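Local coordinates for epoxide hydrolase (Aspergillus niger, PDB 3G02), which probably adds water to epoxides to give diols, here as an enantioselective variant obtained by directed evolution, at residues 30-35 against 301-306; 67-72 against 294-299; 101-106 against 179-184. The protein carries 9 engineered substitutions. All coordinates share one frame; numbering follows the deposited sequence. Where two conformers were deposited one is given.

Interaction 1 (30-35 against 301-306); sequences DDLKTL and LYWLTE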
ATOM      1  N   ASP A  30      20.812  -3.488 -19.079  1.00 15.95           N
ATOM      2  CA  ASP A  30      19.997  -4.005 -20.174  1.00 16.17           C
ATOM      3  C   ASP A  30      18.711  -4.623 -19.636  1.00 15.57           C
ATOM      4  O   ASP A  30      17.636  -4.393 -20.189  1.00 15.55           O
ATOM      5  CB  ASP A  30      20.768  -5.055 -20.983  1.00 16.61           C
ATOM      6  CG  ASP A  30      21.988  -4.488 -21.690  1.00 18.32           C
ATOM      7  OD1 ASP A  30      22.085  -3.248 -21.859  1.00 20.41           O
ATOM      8  OD2 ASP A  30      22.856  -5.298 -22.077  1.00 20.61           O
ATOM      9  N   ASP A  31      18.839  -5.399 -18.559  1.00 15.18           N
ATOM     10  CA  ASP A  31      17.692  -6.051 -17.927  1.00 14.80           C
ATOM     11  C   ASP A  31      16.688  -5.006 -17.450  1.00 14.25           C
ATOM     12  O   ASP A  31      15.487  -5.148 -17.672  1.00 14.06           O
ATOM     13  CB  ASP A  31      18.138  -6.936 -16.758  1.00 15.15           C
ATOM     14  CG  ASP A  31      17.122  -8.020 -16.419  1.00 16.91           C
ATOM     15  OD1 ASP A  31      16.575  -8.639 -17.357  1.00 18.20           O
ATOM     16  OD2 ASP A  31      16.882  -8.270 -15.218  1.00 19.33           O
ATOM     17  N   LEU A  32      17.193  -3.947 -16.819  1.00 13.66           N
ATOM     18  CA  LEU A  32      16.340  -2.845 -16.377  1.00 13.04           C
ATOM     19  C   LEU A  32      15.563  -2.220 -17.540  1.00 13.11           C
ATOM     20  O   LEU A  32      14.353  -2.041 -17.445  1.00 12.73           O
ATOM     21  CB  LEU A  32      17.153  -1.788 -15.612  1.00 12.73           C
ATOM     22  CG  LEU A  32      16.474  -0.456 -15.251  1.00 12.26           C
ATOM     23  CD1 LEU A  32      15.185  -0.671 -14.450  1.00 11.86           C
ATOM     24  CD2 LEU A  32      17.428   0.449 -14.486  1.00 12.64           C
ATOM     25  N   LYS A  33      16.244  -1.905 -18.638  0.50 13.05           N
ATOM     26  CA  LYS A  33      15.568  -1.280 -19.775  0.50 13.38           C
ATOM     27  C   LYS A  33      14.546  -2.211 -20.435  0.50 13.33           C
ATOM     28  O   LYS A  33      13.485  -1.756 -20.865  0.50 13.31           O
ATOM     29  CB  LYS A  33      16.573  -0.714 -20.788  0.50 13.56           C
ATOM     30  CG  LYS A  33      17.474   0.390 -20.217  0.50 14.45           C
ATOM     31  CD  LYS A  33      16.688   1.616 -19.737  0.50 15.57           C
ATOM     32  CE  LYS A  33      17.483   2.424 -18.711  0.50 16.03           C
ATOM     33  NZ  LYS A  33      18.681   3.095 -19.290  0.50 17.23           N
ATOM     34  N   THR A  34      14.861  -3.507 -20.500  1.00 13.33           N
ATOM     35  CA  THR A  34      13.906  -4.509 -20.984  1.00 13.50           C
ATOM     36  C   THR A  34      12.643  -4.527 -20.121  1.00 13.39           C
ATOM     37  O   THR A  34      11.530  -4.523 -20.647  1.00 13.75           O
ATOM     38  CB  THR A  34      14.545  -5.915 -21.034  1.00 13.64           C
ATOM     39  OG1 THR A  34      15.556  -5.930 -22.050  1.00 14.65           O
ATOM     40  CG2 THR A  34      13.504  -6.994 -21.350  1.00 13.92           C
ATOM     41  N   LEU A  35      12.820  -4.510 -18.801  1.00 13.57           N
ATOM     42  CA  LEU A  35      11.672  -4.564 -17.900  1.00 13.78           C
ATOM     43  C   LEU A  35      10.892  -3.250 -17.860  1.00 13.66           C
ATOM     44  O   LEU A  35       9.679  -3.264 -17.678  1.00 13.81           O
ATOM     45  CB  LEU A  35      12.084  -5.036 -16.502  1.00 13.99           C
ATOM     46  CG  LEU A  35      12.756  -6.417 -16.411  1.00 15.01           C
ATOM     47  CD1 LEU A  35      13.010  -6.794 -14.964  1.00 16.13           C
ATOM     48  CD2 LEU A  35      11.952  -7.508 -17.118  1.00 16.61           C
ATOM     49  N   LEU A 301      18.743   3.379  -8.695  1.00  7.81           N
ATOM     50  CA  LEU A 301      19.645   2.961  -7.627  1.00  8.13           C
ATOM     51  C   LEU A 301      18.980   1.929  -6.715  1.00  7.76           C
ATOM     52  O   LEU A 301      19.569   0.892  -6.413  1.00  8.11           O
ATOM     53  CB  LEU A 301      20.112   4.178  -6.825  1.00  8.23           C
ATOM     54  CG  LEU A 301      20.954   3.944  -5.568  1.00  9.10           C
ATOM     55  CD1 LEU A 301      22.278   3.240  -5.883  1.00 10.23           C
ATOM     56  CD2 LEU A 301      21.186   5.270  -4.856  1.00  8.99           C
ATOM     57  N   TYR A 302      17.750   2.216  -6.291  1.00  7.48           N
ATOM     58  CA  TYR A 302      16.982   1.256  -5.494  1.00  7.31           C
ATOM     59  C   TYR A 302      16.739  -0.051  -6.248  1.00  7.44           C
ATOM     60  O   TYR A 302      16.872  -1.141  -5.678  1.00  7.44           O
ATOM     61  CB  TYR A 302      15.641   1.860  -5.072  1.00  7.38           C
ATOM     62  CG  TYR A 302      15.634   2.465  -3.688  1.00  7.10           C
ATOM     63  CD1 TYR A 302      16.608   3.386  -3.295  1.00  8.11           C
ATOM     64  CD2 TYR A 302      14.634   2.135  -2.772  1.00  7.76           C
ATOM     65  CE1 TYR A 302      16.596   3.947  -2.022  1.00  8.04           C
ATOM     66  CE2 TYR A 302      14.609   2.695  -1.504  1.00  7.54           C
ATOM     67  CZ  TYR A 302      15.591   3.602  -1.135  1.00  6.54           C
ATOM     68  OH  TYR A 302      15.560   4.148   0.122  1.00  6.52           O
ATOM     69  N   TRP A 303      16.389   0.059  -7.528  1.00  7.58           N
ATOM     70  CA  TRP A 303      16.086  -1.121  -8.339  1.00  8.30           C
ATOM     71  C   TRP A 303      17.294  -2.044  -8.459  1.00  8.51           C
ATOM     72  O   TRP A 303      17.204  -3.253  -8.203  1.00  8.69           O
ATOM     73  CB  TRP A 303      15.612  -0.720  -9.738  1.00  8.51           C
ATOM     74  CG  TRP A 303      15.395  -1.917 -10.621  1.00  8.66           C
ATOM     75  CD1 TRP A 303      16.269  -2.425 -11.544  1.00  9.59           C
ATOM     76  CD2 TRP A 303      14.246  -2.771 -10.646  1.00  8.25           C
ATOM     77  NE1 TRP A 303      15.731  -3.537 -12.145  1.00 10.07           N
ATOM     78  CE2 TRP A 303      14.489  -3.773 -11.614  1.00  9.01           C
ATOM     79  CE3 TRP A 303      13.032  -2.789  -9.941  1.00  8.89           C
ATOM     80  CZ2 TRP A 303      13.560  -4.777 -11.903  1.00  9.45           C
ATOM     81  CZ3 TRP A 303      12.110  -3.793 -10.225  1.00  9.00           C
ATOM     82  CH2 TRP A 303      12.380  -4.772 -11.200  1.00  9.29           C
ATOM     83  N   LEU A 304      18.423  -1.447  -8.826  1.00  8.69           N
ATOM     84  CA  LEU A 304      19.644  -2.196  -9.122  1.00  8.93           C
ATOM     85  C   LEU A 304      20.307  -2.818  -7.896  1.00  9.33           C
ATOM     86  O   LEU A 304      21.175  -3.680  -8.029  1.00 10.12           O
ATOM     87  CB  LEU A 304      20.633  -1.307  -9.884  1.00  8.84           C
ATOM     88  CG  LEU A 304      20.172  -0.846 -11.271  1.00  8.92           C
ATOM     89  CD1 LEU A 304      21.003   0.332 -11.764  1.00 10.03           C
ATOM     90  CD2 LEU A 304      20.227  -2.007 -12.268  1.00  8.76           C
ATOM     91  N   THR A 305      19.885  -2.390  -6.705  1.00  8.96           N
ATOM     92  CA  THR A 305      20.431  -2.905  -5.452  1.00  8.62           C
ATOM     93  C   THR A 305      19.390  -3.679  -4.640  1.00  8.75           C
ATOM     94  O   THR A 305      19.655  -4.078  -3.507  1.00  8.83           O
ATOM     95  CB  THR A 305      20.981  -1.763  -4.583  1.00  8.76           C
ATOM     96  OG1 THR A 305      19.944  -0.799  -4.351  1.00  7.68           O
ATOM     97  CG2 THR A 305      22.162  -1.078  -5.273  1.00  9.17           C
ATOM     98  N   GLU A 306      18.208  -3.887  -5.227  1.00  8.84           N
ATOM     99  CA  GLU A 306      17.093  -4.557  -4.541  1.00  9.32           C
ATOM    100  C   GLU A 306      16.870  -3.975  -3.144  1.00  8.45           C
ATOM    101  O   GLU A 306      16.671  -4.710  -2.173  1.00  8.68           O
ATOM    102  CB  GLU A 306      17.321  -6.076  -4.472  1.00  9.38           C
ATOM    103  CG  GLU A 306      17.373  -6.752  -5.840  1.00 10.93           C
ATOM    104  CD  GLU A 306      17.725  -8.229  -5.770  1.00 12.11           C
ATOM    105  OE1 GLU A 306      18.677  -8.592  -5.043  1.00 16.24           O
ATOM    106  OE2 GLU A 306      17.051  -9.029  -6.453  1.00 16.38           O
TER
HETATM  107  O   HOH W   1      16.406  -6.359 -13.479  1.00 25.28           O
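L32 lays its CD1 methyl over one face of the W303 indole, while L35 approaches the same ring from its rim. The methyl sits above the five-membered ring, with CD1 3.8 Å from the ring centroid and 24° off the normal, which makes this a CH-pi contact. Its closest single atom is W303 CD1, at 3.6 Å from L32 CD1. The two side chains slide past each other in opposite directions, and W303 holds CG anti to the backbone N (chi1 176°), carrying the indole out toward helix 26-38. L35 crosses the indole at about a right angle, its CD1 lying near the ring plane 3.7 Å from CZ2 of W303 on the six-membered side. A looser apolar touch, 4.3 Å from L32 CD2 to L304 CD2, continues the seam.

The polar edge of the indole is served by one water. It accepts from W303 NE1 at 3.2 Å and donates to D31 OD2 at 2.6 Å, so the indole N-H is linked to a carboxylate of the other helix without direct contact. That link should also resist rotation of the ring. P271 packs on L32, L35 and W303 alike, and K40 of the second subunit reaches L35 and W303, placing the contact close to the dimer interface.

A Schellman motif closes this helix: E306, with positive phi, is its C-prime residue, S307 N returning to Y302 O and E306 N to W303 O; T305 OG1 adds a 2.7 Å bond to L301 O. The whole is helix-to-helix packing of the N-terminal region against the helical cap that epoxide hydrolases insert into the alpha/beta hydrolase fold.

Interaction 2 (67-72 against 294-299); sequences EKWLSE and TILEMV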
ATOM      1  N   GLU A  67       8.910   6.831 -20.708  1.00 13.38           N
ATOM      2  CA  GLU A  67       9.562   7.182 -21.968  1.00 14.34           C
ATOM      3  C   GLU A  67      10.959   7.760 -21.753  1.00 14.06           C
ATOM      4  O   GLU A  67      11.907   7.380 -22.450  1.00 14.13           O
ATOM      5  CB  GLU A  67       8.698   8.146 -22.784  1.00 14.86           C
ATOM      6  CG  GLU A  67       8.086   7.502 -24.018  1.00 18.81           C
ATOM      7  CD  GLU A  67       9.138   6.935 -24.963  1.00 21.65           C
ATOM      8  OE1 GLU A  67       9.188   5.697 -25.113  1.00 23.59           O
ATOM      9  OE2 GLU A  67       9.925   7.720 -25.540  1.00 25.02           O
ATOM     10  N   LYS A  68      11.077   8.667 -20.786  1.00 13.70           N
ATOM     11  CA  LYS A  68      12.368   9.245 -20.402  1.00 13.78           C
ATOM     12  C   LYS A  68      13.351   8.169 -19.946  1.00 13.46           C
ATOM     13  O   LYS A  68      14.522   8.176 -20.334  1.00 13.32           O
ATOM     14  CB  LYS A  68      12.188  10.300 -19.307  1.00 13.75           C
ATOM     15  CG  LYS A  68      11.634  11.632 -19.802  1.00 14.78           C
ATOM     16  CD  LYS A  68      11.545  12.658 -18.683  1.00 14.90           C
ATOM     17  CE  LYS A  68      11.090  14.010 -19.214  1.00 17.40           C
ATOM     18  NZ  LYS A  68      10.871  14.987 -18.110  1.00 19.67           N
ATOM     19  N   TRP A  69      12.868   7.233 -19.133  1.00 13.08           N
ATOM     20  CA  TRP A  69      13.697   6.152 -18.617  1.00 13.11           C
ATOM     21  C   TRP A  69      14.243   5.280 -19.751  1.00 14.01           C
ATOM     22  O   TRP A  69      15.376   4.801 -19.692  1.00 14.18           O
ATOM     23  CB  TRP A  69      12.877   5.292 -17.657  1.00 11.97           C
ATOM     24  CG  TRP A  69      13.643   4.701 -16.524  1.00 10.74           C
ATOM     25  CD1 TRP A  69      15.000   4.691 -16.349  1.00 10.06           C
ATOM     26  CD2 TRP A  69      13.088   4.004 -15.407  1.00  9.73           C
ATOM     27  NE1 TRP A  69      15.319   4.042 -15.179  1.00  9.33           N
ATOM     28  CE2 TRP A  69      14.162   3.606 -14.584  1.00  9.47           C
ATOM     29  CE3 TRP A  69      11.781   3.677 -15.022  1.00  9.86           C
ATOM     30  CZ2 TRP A  69      13.968   2.902 -13.393  1.00  9.97           C
ATOM     31  CZ3 TRP A  69      11.588   2.976 -13.845  1.00  9.94           C
ATOM     32  CH2 TRP A  69      12.673   2.600 -13.041  1.00 10.18           C
ATOM     33  N   LEU A  70      13.426   5.085 -20.781  1.00 15.29           N
ATOM     34  CA  LEU A  70      13.812   4.268 -21.931  1.00 16.76           C
ATOM     35  C   LEU A  70      14.740   4.966 -22.926  1.00 17.52           C
ATOM     36  O   LEU A  70      15.724   4.372 -23.383  1.00 18.19           O
ATOM     37  CB  LEU A  70      12.566   3.780 -22.674  1.00 16.82           C
ATOM     38  CG  LEU A  70      11.775   2.613 -22.095  1.00 17.13           C
ATOM     39  CD1 LEU A  70      10.434   2.494 -22.805  1.00 18.25           C
ATOM     40  CD2 LEU A  70      12.563   1.306 -22.180  1.00 18.90           C
ATOM     41  N   SER A  71      14.431   6.226 -23.234  0.50 17.86           N
ATOM     42  CA  SER A  71      15.039   6.937 -24.366  0.50 18.20           C
ATOM     43  C   SER A  71      16.047   8.034 -24.000  0.50 18.46           C
ATOM     44  O   SER A  71      16.823   8.475 -24.855  0.50 18.45           O
ATOM     45  CB  SER A  71      13.941   7.528 -25.260  0.50 18.22           C
ATOM     46  OG  SER A  71      13.070   6.520 -25.735  0.50 18.62           O
ATOM     47  N   GLU A  72      16.033   8.477 -22.746  1.00 18.53           N
ATOM     48  CA  GLU A  72      16.927   9.548 -22.295  1.00 18.93           C
ATOM     49  C   GLU A  72      17.905   9.145 -21.188  1.00 18.25           C
ATOM     50  O   GLU A  72      19.056   9.585 -21.183  1.00 18.79           O
ATOM     51  CB  GLU A  72      16.116  10.783 -21.874  1.00 19.01           C
ATOM     52  CG  GLU A  72      15.368  11.463 -23.026  1.00 20.74           C
ATOM     53  CD  GLU A  72      14.426  12.574 -22.576  1.00 21.01           C
ATOM     54  OE1 GLU A  72      13.538  12.946 -23.374  1.00 24.42           O
ATOM     55  OE2 GLU A  72      14.561  13.080 -21.439  1.00 24.30           O
ATOM     56  N   THR A 294      16.732  13.242 -11.442  1.00 11.31           N
ATOM     57  CA  THR A 294      17.032  12.881 -10.058  1.00 10.93           C
ATOM     58  C   THR A 294      16.147  11.720  -9.595  1.00 10.27           C
ATOM     59  O   THR A 294      16.637  10.764  -8.991  1.00  9.60           O
ATOM     60  CB  THR A 294      16.882  14.089  -9.118  1.00 11.05           C
ATOM     61  OG1 THR A 294      17.778  15.124  -9.545  1.00 13.15           O
ATOM     62  CG2 THR A 294      17.190  13.706  -7.669  1.00 11.70           C
ATOM     63  N   ILE A 295      14.854  11.793  -9.903  1.00  9.80           N
ATOM     64  CA  ILE A 295      13.930  10.721  -9.540  1.00  9.41           C
ATOM     65  C   ILE A 295      14.322   9.401 -10.213  1.00  9.18           C
ATOM     66  O   ILE A 295      14.360   8.358  -9.557  1.00  8.43           O
ATOM     67  CB  ILE A 295      12.453  11.099  -9.828  1.00  9.46           C
ATOM     68  CG1 ILE A 295      12.066  12.344  -9.014  1.00  9.58           C
ATOM     69  CG2 ILE A 295      11.518   9.921  -9.524  1.00  9.21           C
ATOM     70  CD1 ILE A 295      10.622  12.805  -9.186  1.00 10.02           C
ATOM     71  N   LEU A 296      14.649   9.449 -11.505  1.00  9.00           N
ATOM     72  CA  LEU A 296      15.083   8.241 -12.210  1.00  9.21           C
ATOM     73  C   LEU A 296      16.381   7.663 -11.641  1.00  8.90           C
ATOM     74  O   LEU A 296      16.516   6.447 -11.538  1.00  8.89           O
ATOM     75  CB  LEU A 296      15.205   8.481 -13.722  1.00  9.35           C
ATOM     76  CG  LEU A 296      13.890   8.740 -14.467  1.00  9.77           C
ATOM     77  CD1 LEU A 296      14.155   8.972 -15.952  1.00 10.48           C
ATOM     78  CD2 LEU A 296      12.895   7.594 -14.282  1.00 10.53           C
ATOM     79  N   GLU A 297      17.315   8.530 -11.252  1.00  9.10           N
ATOM     80  CA  GLU A 297      18.556   8.097 -10.613  1.00  9.82           C
ATOM     81  C   GLU A 297      18.285   7.352  -9.307  1.00  9.09           C
ATOM     82  O   GLU A 297      18.810   6.260  -9.083  1.00  9.03           O
ATOM     83  CB  GLU A 297      19.474   9.296 -10.330  1.00  9.81           C
ATOM     84  CG  GLU A 297      20.150   9.876 -11.564  1.00 11.10           C
ATOM     85  CD  GLU A 297      20.869  11.192 -11.296  1.00 11.70           C
ATOM     86  OE1 GLU A 297      20.756  11.747 -10.183  1.00 13.08           O
ATOM     87  OE2 GLU A 297      21.565  11.667 -12.217  1.00 15.68           O
ATOM     88  N   MET A 298      17.463   7.949  -8.445  1.00  9.04           N
ATOM     89  CA  MET A 298      17.185   7.370  -7.127  1.00  9.01           C
ATOM     90  C   MET A 298      16.430   6.054  -7.227  1.00  8.24           C
ATOM     91  O   MET A 298      16.733   5.097  -6.514  1.00  8.03           O
ATOM     92  CB  MET A 298      16.413   8.347  -6.237  1.00  9.85           C
ATOM     93  CG  MET A 298      17.138   9.660  -5.947  1.00 10.89           C
ATOM     94  SD  MET A 298      18.854   9.469  -5.404  1.00 14.83           S
ATOM     95  CE  MET A 298      19.133  11.073  -4.633  1.00 13.84           C
ATOM     96  N   VAL A 299      15.440   6.014  -8.112  1.00  7.73           N
ATOM     97  CA  VAL A 299      14.657   4.800  -8.321  1.00  7.65           C
ATOM     98  C   VAL A 299      15.510   3.693  -8.953  1.00  7.68           C
ATOM     99  O   VAL A 299      15.442   2.539  -8.527  1.00  8.03           O
ATOM    100  CB  VAL A 299      13.364   5.080  -9.133  1.00  7.72           C
ATOM    101  CG1 VAL A 299      12.654   3.791  -9.505  1.00  7.29           C
ATOM    102  CG2 VAL A 299      12.416   5.977  -8.331  1.00  8.17           C
TER
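W69 offers one face of its indole to L296, whose CD2 methyl lies 3.7 Å from W69 CG. Measured to the five-membered ring the carbon is 3.9 Å from the centroid and 19° off the normal, a CH-pi contact over the face but shifted toward the rim. The other branch of the leucine lies against the backbone of helix 59-71, with L296 CD1 3.8 Å from W69 N, and also meets K68 at the root of its side chain, 4.1 Å from K68 CB. L296 therefore straddles the place where the tryptophan leaves its helix. At the far end of the indole, CH2 of W69 meets V299 CG1 at 3.7 Å, the two side chains crossing at about a right angle. V299 holds that methyl anti to its own backbone N (chi1 172°), which sends it out to the six-membered ring.

Around this apolar core a second shell fixes the ring. W69 NE1 donates to S300 OG, and the same hydroxyl is hydrogen-bonded to L296 O one turn back, so the residue next to V299 ties the indole to the very helix it packs on. F73 meets W69 edge-to-face, and P271 and L275 of helix 271-284 also pack on the indole.

The two helical segments approach to 10.9 Å between axes and cross at -73°, with W69 and L296 sharing the burial almost equally. This is interhelical packing between the N-terminal helices and the cap of an alpha/beta hydrolase.

Interaction 3 (101-106 against 179-184); sequences ALFSER and KDLGFG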
ATOM      1  N   ALA A 101      32.414   8.865   2.485  1.00 10.42           N
ATOM      2  CA  ALA A 101      33.061   9.666   3.517  1.00 10.77           C
ATOM      3  C   ALA A 101      33.959  10.750   2.959  1.00 10.77           C
ATOM      4  O   ALA A 101      34.538  10.597   1.889  1.00 11.42           O
ATOM      5  CB  ALA A 101      33.872   8.775   4.455  1.00 10.89           C
ATOM      6  N   LEU A 102      34.057  11.844   3.709  1.00 11.59           N
ATOM      7  CA  LEU A 102      35.175  12.766   3.574  1.00 12.05           C
ATOM      8  C   LEU A 102      35.902  12.743   4.906  1.00 12.58           C
ATOM      9  O   LEU A 102      35.359  13.176   5.922  1.00 12.40           O
ATOM     10  CB  LEU A 102      34.712  14.190   3.255  1.00 12.03           C
ATOM     11  CG  LEU A 102      34.084  14.471   1.888  1.00 12.16           C
ATOM     12  CD1 LEU A 102      33.678  15.938   1.828  1.00 12.30           C
ATOM     13  CD2 LEU A 102      35.012  14.131   0.729  1.00 12.33           C
ATOM     14  N   PHE A 103      37.117  12.202   4.896  1.00 13.48           N
ATOM     15  CA  PHE A 103      37.944  12.172   6.093  1.00 14.36           C
ATOM     16  C   PHE A 103      38.930  13.328   6.112  1.00 14.93           C
ATOM     17  O   PHE A 103      39.613  13.593   5.123  1.00 15.23           O
ATOM     18  CB  PHE A 103      38.705  10.850   6.204  1.00 14.24           C
ATOM     19  CG  PHE A 103      37.828   9.662   6.483  1.00 13.53           C
ATOM     20  CD1 PHE A 103      37.148   9.550   7.691  1.00 13.62           C
ATOM     21  CD2 PHE A 103      37.695   8.653   5.539  1.00 13.63           C
ATOM     22  CE1 PHE A 103      36.333   8.447   7.950  1.00 13.96           C
ATOM     23  CE2 PHE A 103      36.887   7.545   5.789  1.00 13.03           C
ATOM     24  CZ  PHE A 103      36.211   7.443   6.995  1.00 13.18           C
ATOM     25  N   SER A 104      38.985  14.012   7.245  1.00 16.00           N
ATOM     26  CA  SER A 104      39.970  15.060   7.453  1.00 17.22           C
ATOM     27  C   SER A 104      41.328  14.450   7.786  1.00 18.39           C
ATOM     28  O   SER A 104      41.408  13.323   8.284  1.00 18.35           O
ATOM     29  CB  SER A 104      39.519  15.977   8.581  1.00 17.12           C
ATOM     30  OG  SER A 104      40.465  17.009   8.810  1.00 17.09           O
ATOM     31  N   GLU A 105      42.390  15.194   7.491  1.00 19.43           N
ATOM     32  CA  GLU A 105      43.739  14.818   7.915  1.00 20.88           C
ATOM     33  C   GLU A 105      44.067  15.455   9.269  1.00 21.40           C
ATOM     34  O   GLU A 105      45.133  15.203   9.837  1.00 21.51           O
ATOM     35  CB  GLU A 105      44.777  15.214   6.860  1.00 20.65           C
ATOM     36  CG  GLU A 105      44.825  14.292   5.643  1.00 21.82           C
ATOM     37  CD  GLU A 105      45.714  14.818   4.524  1.00 21.91           C
ATOM     38  OE1 GLU A 105      46.576  15.687   4.788  1.00 24.11           O
ATOM     39  OE2 GLU A 105      45.554  14.357   3.373  1.00 24.23           O
ATOM     40  N   ARG A 106      43.145  16.272   9.779  1.00 22.22           N
ATOM     41  CA  ARG A 106      43.297  16.912  11.083  1.00 23.07           C
ATOM     42  C   ARG A 106      43.002  15.942  12.221  1.00 23.49           C
ATOM     43  O   ARG A 106      42.025  15.189  12.172  1.00 23.48           O
ATOM     44  CB  ARG A 106      42.387  18.137  11.213  1.00 23.21           C
ATOM     45  CG  ARG A 106      42.734  19.288  10.288  1.00 24.17           C
ATOM     46  CD  ARG A 106      42.813  20.611  11.047  1.00 26.81           C
ATOM     47  NE  ARG A 106      41.514  21.093  11.515  1.00 27.82           N
ATOM     48  CZ  ARG A 106      41.349  22.084  12.390  1.00 29.24           C
ATOM     49  NH1 ARG A 106      42.403  22.706  12.912  1.00 29.81           N
ATOM     50  NH2 ARG A 106      40.127  22.453  12.754  1.00 29.77           N
ATOM     51  N   LYS A 179      32.922   3.627  15.802  1.00 14.34           N
ATOM     52  CA  LYS A 179      34.003   3.108  16.646  1.00 14.83           C
ATOM     53  C   LYS A 179      35.121   2.483  15.810  1.00 15.00           C
ATOM     54  O   LYS A 179      36.309   2.732  16.054  1.00 15.11           O
ATOM     55  CB  LYS A 179      33.458   2.110  17.669  1.00 14.95           C
ATOM     56  CG  LYS A 179      32.709   2.770  18.804  1.00 15.65           C
ATOM     57  CD  LYS A 179      31.992   1.762  19.685  1.00 17.45           C
ATOM     58  CE  LYS A 179      31.397   2.448  20.904  1.00 18.89           C
ATOM     59  NZ  LYS A 179      30.406   1.588  21.617  1.00 20.12           N
ATOM     60  N   ASP A 180      34.735   1.685  14.818  1.00 15.04           N
ATOM     61  CA  ASP A 180      35.681   1.056  13.894  1.00 15.35           C
ATOM     62  C   ASP A 180      36.545   2.069  13.149  1.00 15.29           C
ATOM     63  O   ASP A 180      37.716   1.804  12.865  1.00 15.18           O
ATOM     64  CB  ASP A 180      34.940   0.180  12.883  1.00 15.83           C
ATOM     65  CG  ASP A 180      34.435  -1.117  13.484  1.00 17.01           C
ATOM     66  OD1 ASP A 180      34.664  -1.364  14.688  1.00 18.24           O
ATOM     67  OD2 ASP A 180      33.789  -1.886  12.745  1.00 19.64           O
ATOM     68  N   LEU A 181      35.956   3.220  12.829  1.00 15.03           N
ATOM     69  CA  LEU A 181      36.662   4.277  12.107  1.00 15.10           C
ATOM     70  C   LEU A 181      37.509   5.144  13.035  1.00 15.45           C
ATOM     71  O   LEU A 181      38.178   6.074  12.578  1.00 15.80           O
ATOM     72  CB  LEU A 181      35.677   5.138  11.306  1.00 14.87           C
ATOM     73  CG  LEU A 181      35.024   4.468  10.095  1.00 14.27           C
ATOM     74  CD1 LEU A 181      33.909   5.347   9.546  1.00 12.99           C
ATOM     75  CD2 LEU A 181      36.048   4.156   9.014  1.00 14.24           C
ATOM     76  N   GLY A 182      37.464   4.834  14.332  1.00 15.69           N
ATOM     77  CA  GLY A 182      38.318   5.475  15.338  1.00 15.78           C
ATOM     78  C   GLY A 182      37.654   6.540  16.186  1.00 16.04           C
ATOM     79  O   GLY A 182      38.337   7.351  16.822  1.00 16.29           O
ATOM     80  N   PHE A 183      36.323   6.542  16.218  1.00 15.70           N
ATOM     81  CA  PHE A 183      35.595   7.620  16.879  1.00 15.91           C
ATOM     82  C   PHE A 183      34.932   7.224  18.204  1.00 16.17           C
ATOM     83  O   PHE A 183      33.966   7.852  18.636  1.00 16.18           O
ATOM     84  CB  PHE A 183      34.575   8.248  15.917  1.00 15.53           C
ATOM     85  CG  PHE A 183      35.141   8.594  14.564  1.00 15.13           C
ATOM     86  CD1 PHE A 183      36.363   9.262  14.440  1.00 14.77           C
ATOM     87  CD2 PHE A 183      34.435   8.272  13.409  1.00 14.35           C
ATOM     88  CE1 PHE A 183      36.873   9.588  13.184  1.00 14.35           C
ATOM     89  CE2 PHE A 183      34.936   8.593  12.148  1.00 14.41           C
ATOM     90  CZ  PHE A 183      36.155   9.253  12.033  1.00 14.97           C
ATOM     91  N   GLY A 184      35.481   6.198  18.854  1.00 16.84           N
ATOM     92  CA  GLY A 184      35.007   5.757  20.166  1.00 17.55           C
ATOM     93  C   GLY A 184      35.011   6.840  21.236  1.00 17.85           C
ATOM     94  O   GLY A 184      34.196   6.807  22.157  1.00 18.47           O
TER
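Next to F103, whose ring meets L181 and F183, the hydroxyl of S104 is gripped by several main-chain groups. Its OG accepts from R106 N at 2.9 Å with an N-H...O angle of 160°, the bond that defines an ST turn. The same oxygen is hydrogen-bonded to L141 O and, weakly, to P138 O. The partners of this buried hydroxyl are main-chain groups, and the chain is pinned as it leaves strand 95-102.

The contact itself is apolar. F103 points its ring tip at L181, with CZ 3.9 Å from CD2 and 4.0 Å from CD1 of the leucine, so both methyls meet the same ring carbon from one side while the two side chains cross at about a right angle. F183 comes in beside them: F103 CE1 and F183 CZ lie 4.2 Å apart, each near the plane of the other ring, so the phenyls meet edge to edge without stacking. One face of F103 is partly covered by A101 CB, two residues back, 3.5 Å above the plane and offset toward the rim. V146 of strand 143-148 packs on F103, L181 and F183, and F9 meets the F103 ring.

L181 and F183 are presented by the end of helix 167-180. G182 between them has positive phi (102°) and forms a Schellman motif, with G182 N bonded to K179 O at 3.0 Å. The carbonyl oxygen of L181 then lies over one face of F183. Topologically, this helix is the crossover between parallel strands 143-148 and 187-191, and the contact seats its C-terminal end on the antiparallel part of the alpha/beta hydrolase sheet.

Overall arrangement
Interactions 1 and 2 form one hydrophobic cluster, their centres 11 Å apart. Both use helix 292-304, and the successive helices 26-38 and 59-71 lean on neighbouring turns of it. They also touch directly: L32 CD1 is 3.9 Å from W69 CZ2, so the methyl over W303 also touches the second tryptophan. Interaction 3 is separate, its centre 33 Å from that of interaction 1 and 35 Å from that of interaction 2, and it lies at the edge of the core domain, between the end of a strand and the end of a helix. All three lie away from the predicted catalytic residues D193, Y315 and H375, although the strand after interaction 3, 187-191, leads to D193 at the probable nucleophile elbow.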